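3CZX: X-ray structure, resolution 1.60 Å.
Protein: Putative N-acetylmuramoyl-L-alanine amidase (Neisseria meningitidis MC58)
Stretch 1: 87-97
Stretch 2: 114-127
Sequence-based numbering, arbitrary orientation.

Stretch 1 87-97: ATGIEALSTPK
Stretch 2 (114-127) GWKLRGEDGFKPDN

Stretch 2 runs alongside stretch 1 in the same direction, strands 91-94 and 123-125 lying parallel at 32° with axes 4.8 Å apart; together the stretches bury 904 Å². Gly 114 is the first residue to leave helical geometry after a helix, and its positive phi (71°) favours glycine. Trp 115 (chi1 m) sets its CB 3.7 Å from CD1 of Ile 90 (chi1 m, chi2 t), an apolar contact.

Extended Lys 116 accepts a hydrogen bond at O from Ile 90 N (2.8 Å), while a water joins its N to Thr 88 OG1, 2.8 Å from each. Gly 89 (129/177) lies opposite; a CB there would clash with Lys 116 O and Arg 118 CG. Leu 117 pairs with Ile 90 in a single bridge (CA-CA 5.0 Å), and its CD2 lies 4.1 Å from Ile 90 CG2.

Arg 118 N bonds Ile 90 O (2.9 Å). Its guanidinium (m, t, p, chi4 92°) suits the acceptors nearby: NH1 bonds Thr 88 O (3.0 Å), and NE forms a salt bridge with Glu 91 OE1 (2.9 Å).

After Gly 119 (62/-149), where a CB would clash with Phe 123 O, the chain loops out and a type I' turn, Glu 120 to Phe 123, restores its heading, with Asp 121 (51/40) and Gly 122 (103/-9) at the corners; a CB on Gly 122 would be crowded by Leu 117 CD2. Gly 122 O receives Ala 92 N at 2.8 Å, starting the parallel ladder.

Phe 123 (chi1 t, chi2 73°) pairs with Ala 92, whose small side chain shares its sheet face; Phe 123 CE1 reaches 3.4 Å from Ser 94 O. Lys 124 (m, -140°, t, 141°) pairs with Leu 93 (t, p): Lys 124 N bonds Ala 92 O (2.9 Å), and Lys 124 NZ forms a salt bridge with Glu 91 OE1 (2.6 Å), so one oxygen of Glu 91 (p, t, 41°) serves both cations. Pro 125, paired with Ser 94, loses nothing by lacking an amide hydrogen: Ser 94 N bonds Lys 124 O (3.1 Å), and Ser 94 O takes Asp 126 N weakly (2.9 Å).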

# COMPACT_ATOMS: atom_id res chain seq x y z
N ALA A 87 -1.41 24.57 -6.81
CA ALA A 87 -1.33 24.69 -5.33
C ALA A 87 -0.52 23.49 -4.83
O ALA A 87 -0.73 22.37 -5.30
CB ALA A 87 -2.69 24.67 -4.70
N THR A 88 0.38 23.72 -3.89
CA THR A 88 1.30 22.69 -3.44
C THR A 88 1.71 22.91 -1.98
O THR A 88 1.68 24.04 -1.49
CB THR A 88 2.57 22.66 -4.31
OG1 THR A 88 3.41 21.54 -3.96
CG2 THR A 88 3.38 23.96 -4.22
N GLY A 89 2.07 21.83 -1.31
CA GLY A 89 2.78 21.92 -0.03
C GLY A 89 2.11 21.08 1.04
O GLY A 89 1.03 20.53 0.84
N ILE A 90 2.75 21.08 2.21
CA ILE A 90 2.46 20.23 3.34
C ILE A 90 1.88 21.03 4.46
O ILE A 90 2.43 22.05 4.85
CB ILE A 90 3.79 19.65 3.89
CG1 ILE A 90 4.48 18.76 2.86
CG2 ILE A 90 3.56 18.91 5.23
CD1 ILE A 90 5.99 18.61 3.12
N GLU A 91 0.80 20.53 5.05
CA GLU A 91 0.32 21.13 6.26
C GLU A 91 -0.41 20.14 7.15
O GLU A 91 -0.91 19.10 6.71
CB GLU A 91 -0.53 22.35 5.97
CG GLU A 91 -1.81 22.12 5.24
CD GLU A 91 -2.55 23.44 4.90
OE1 GLU A 91 -1.91 24.44 4.51
OE2 GLU A 91 -3.77 23.46 5.07
N ALA A 92 -0.46 20.52 8.42
CA ALA A 92 -1.11 19.71 9.46
C ALA A 92 -1.84 20.69 10.36
O ALA A 92 -1.23 21.67 10.82
CB ALA A 92 -0.08 18.95 10.25
N LEU A 93 -3.13 20.42 10.56
CA LEU A 93 -4.03 21.29 11.30
C LEU A 93 -4.23 20.70 12.67
O LEU A 93 -4.61 19.56 12.77
CB LEU A 93 -5.39 21.34 10.59
CG LEU A 93 -6.48 22.17 11.19
CD1 LEU A 93 -6.12 23.66 10.93
CD2 LEU A 93 -7.92 21.79 10.60
N SER A 94 -3.98 21.48 13.73
CA SER A 94 -4.28 20.97 15.06
C SER A 94 -4.36 22.13 16.04
O SER A 94 -4.21 23.27 15.64
CB SER A 94 -3.22 19.96 15.50
OG SER A 94 -3.59 19.21 16.64
N THR A 95 -4.55 21.79 17.30
CA THR A 95 -4.40 22.77 18.40
C THR A 95 -2.91 23.12 18.59
O THR A 95 -2.02 22.33 18.30
CB THR A 95 -4.91 22.15 19.72
OG1 THR A 95 -4.29 20.87 19.95
CG2 THR A 95 -6.42 21.94 19.71
N PRO A 96 -2.63 24.31 19.14
CA PRO A 96 -1.26 24.66 19.44
C PRO A 96 -0.47 23.68 20.28
O PRO A 96 0.75 23.54 20.11
CB PRO A 96 -1.42 26.01 20.16
CG PRO A 96 -2.62 26.58 19.55
CD PRO A 96 -3.55 25.43 19.39
N LYS A 97 -1.14 22.97 21.17
CA LYS A 97 -0.50 21.89 21.91
C LYS A 97 0.32 20.95 21.00
O LYS A 97 1.40 20.47 21.36
CB LYS A 97 -1.57 21.04 22.66
CG LYS A 97 -1.01 19.83 23.39
CD LYS A 97 -2.03 19.05 24.19
CE LYS A 97 -1.43 17.70 24.61
NZ LYS A 97 -2.29 16.84 25.45
N GLY A 114 11.03 17.31 -1.08
CA GLY A 114 11.27 18.68 -1.54
C GLY A 114 9.99 19.51 -1.60
O GLY A 114 9.98 20.59 -2.17
N TRP A 115 8.89 19.02 -1.01
CA TRP A 115 7.64 19.78 -0.95
C TRP A 115 7.78 20.91 0.07
O TRP A 115 8.48 20.77 1.09
CB TRP A 115 6.49 18.87 -0.51
CG TRP A 115 6.10 17.82 -1.53
CD1 TRP A 115 6.36 17.83 -2.87
CD2 TRP A 115 5.39 16.61 -1.26
NE1 TRP A 115 5.85 16.67 -3.46
CE2 TRP A 115 5.23 15.92 -2.50
CE3 TRP A 115 4.88 16.03 -0.11
CZ2 TRP A 115 4.59 14.68 -2.60
CZ3 TRP A 115 4.22 14.78 -0.22
CH2 TRP A 115 4.08 14.14 -1.47
N LYS A 116 7.07 21.99 -0.21
CA LYS A 116 7.09 23.18 0.64
C LYS A 116 6.30 22.94 1.93
O LYS A 116 5.22 22.41 1.87
CB LYS A 116 6.46 24.33 -0.14
CG LYS A 116 6.60 25.70 0.56
CD LYS A 116 5.60 26.71 0.03
CE LYS A 116 5.66 28.01 0.88
NZ LYS A 116 6.90 28.81 0.63
N LEU A 117 6.86 23.35 3.07
CA LEU A 117 6.13 23.40 4.34
C LEU A 117 5.28 24.69 4.38
O LEU A 117 5.84 25.81 4.34
CB LEU A 117 7.09 23.40 5.53
CG LEU A 117 7.83 22.12 5.87
CD1 LEU A 117 8.96 22.40 6.85
CD2 LEU A 117 6.78 21.13 6.38
N ARG A 118 3.96 24.52 4.43
CA ARG A 118 3.02 25.62 4.56
C ARG A 118 2.86 25.95 6.05
O ARG A 118 3.25 25.19 6.90
CB ARG A 118 1.69 25.24 3.94
CG ARG A 118 1.80 24.88 2.44
CD ARG A 118 0.60 24.11 1.95
NE ARG A 118 -0.62 24.89 1.98
CZ ARG A 118 -1.09 25.61 0.96
NH1 ARG A 118 -0.46 25.68 -0.18
NH2 ARG A 118 -2.23 26.29 1.11
N GLY A 119 2.26 27.09 6.36
CA GLY A 119 2.10 27.48 7.76
C GLY A 119 3.43 27.65 8.44
O GLY A 119 4.40 28.06 7.81
N GLU A 120 3.45 27.36 9.74
CA GLU A 120 4.69 27.49 10.52
C GLU A 120 5.41 26.16 10.48
O GLU A 120 5.15 25.30 11.30
CB GLU A 120 4.41 27.92 11.97
CG GLU A 120 5.71 28.27 12.68
CD GLU A 120 5.60 28.34 14.18
OE1 GLU A 120 4.51 28.67 14.71
OE2 GLU A 120 6.63 28.06 14.84
N ASP A 121 6.27 25.99 9.49
CA ASP A 121 7.02 24.74 9.31
C ASP A 121 6.06 23.56 9.33
O ASP A 121 6.35 22.51 9.91
CB ASP A 121 8.15 24.60 10.36
CG ASP A 121 9.19 25.70 10.28
OD1 ASP A 121 9.45 26.19 9.17
OD2 ASP A 121 9.76 26.06 11.33
N GLY A 122 4.90 23.75 8.68
CA GLY A 122 3.91 22.69 8.49
C GLY A 122 2.69 22.74 9.39
O GLY A 122 1.76 22.00 9.21
N PHE A 123 2.71 23.62 10.39
CA PHE A 123 1.58 23.72 11.33
C PHE A 123 0.61 24.84 10.98
O PHE A 123 1.05 25.96 10.71
CB PHE A 123 2.11 24.05 12.74
CG PHE A 123 1.02 24.43 13.73
CD1 PHE A 123 0.15 23.47 14.23
CD2 PHE A 123 0.85 25.76 14.18
CE1 PHE A 123 -0.86 23.79 15.12
CE2 PHE A 123 -0.15 26.05 15.08
CZ PHE A 123 -1.02 25.07 15.53
N LYS A 124 -0.68 24.53 10.99
CA LYS A 124 -1.74 25.51 10.93
C LYS A 124 -2.67 25.28 12.10
O LYS A 124 -3.00 24.14 12.42
CB LYS A 124 -2.46 25.39 9.60
CG LYS A 124 -1.54 25.92 8.50
CD LYS A 124 -2.24 26.71 7.49
CE LYS A 124 -1.30 27.09 6.34
NZ LYS A 124 -1.98 27.02 5.00
N PRO A 125 -3.09 26.36 12.79
CA PRO A 125 -3.89 26.19 14.00
C PRO A 125 -5.35 25.94 13.72
O PRO A 125 -5.87 26.42 12.73
CB PRO A 125 -3.73 27.56 14.70
CG PRO A 125 -3.60 28.51 13.55
CD PRO A 125 -2.74 27.77 12.55
N ASP A 126 -6.01 25.25 14.63
CA ASP A 126 -7.43 24.95 14.46
C ASP A 126 -8.33 26.20 14.43
O ASP A 126 -9.32 26.24 13.69
CB ASP A 126 -7.89 23.98 15.55
CG ASP A 126 -7.78 24.57 16.96
OD1 ASP A 126 -8.78 24.51 17.70
OD2 ASP A 126 -6.70 25.06 17.32
N ASN A 127 -7.96 27.23 15.20
CA ASN A 127 -8.80 28.42 15.33
C ASN A 127 -9.00 29.17 14.04
O ASN A 127 -9.92 30.00 13.95
CB ASN A 127 -8.26 29.36 16.43
CG ASN A 127 -7.04 30.16 16.01
OD1 ASN A 127 -6.30 29.79 15.10
ND2 ASN A 127 -6.81 31.30 16.68
O HOH W 1 5.91 22.02 -2.73
O HOH W 2 -4.76 24.75 2.92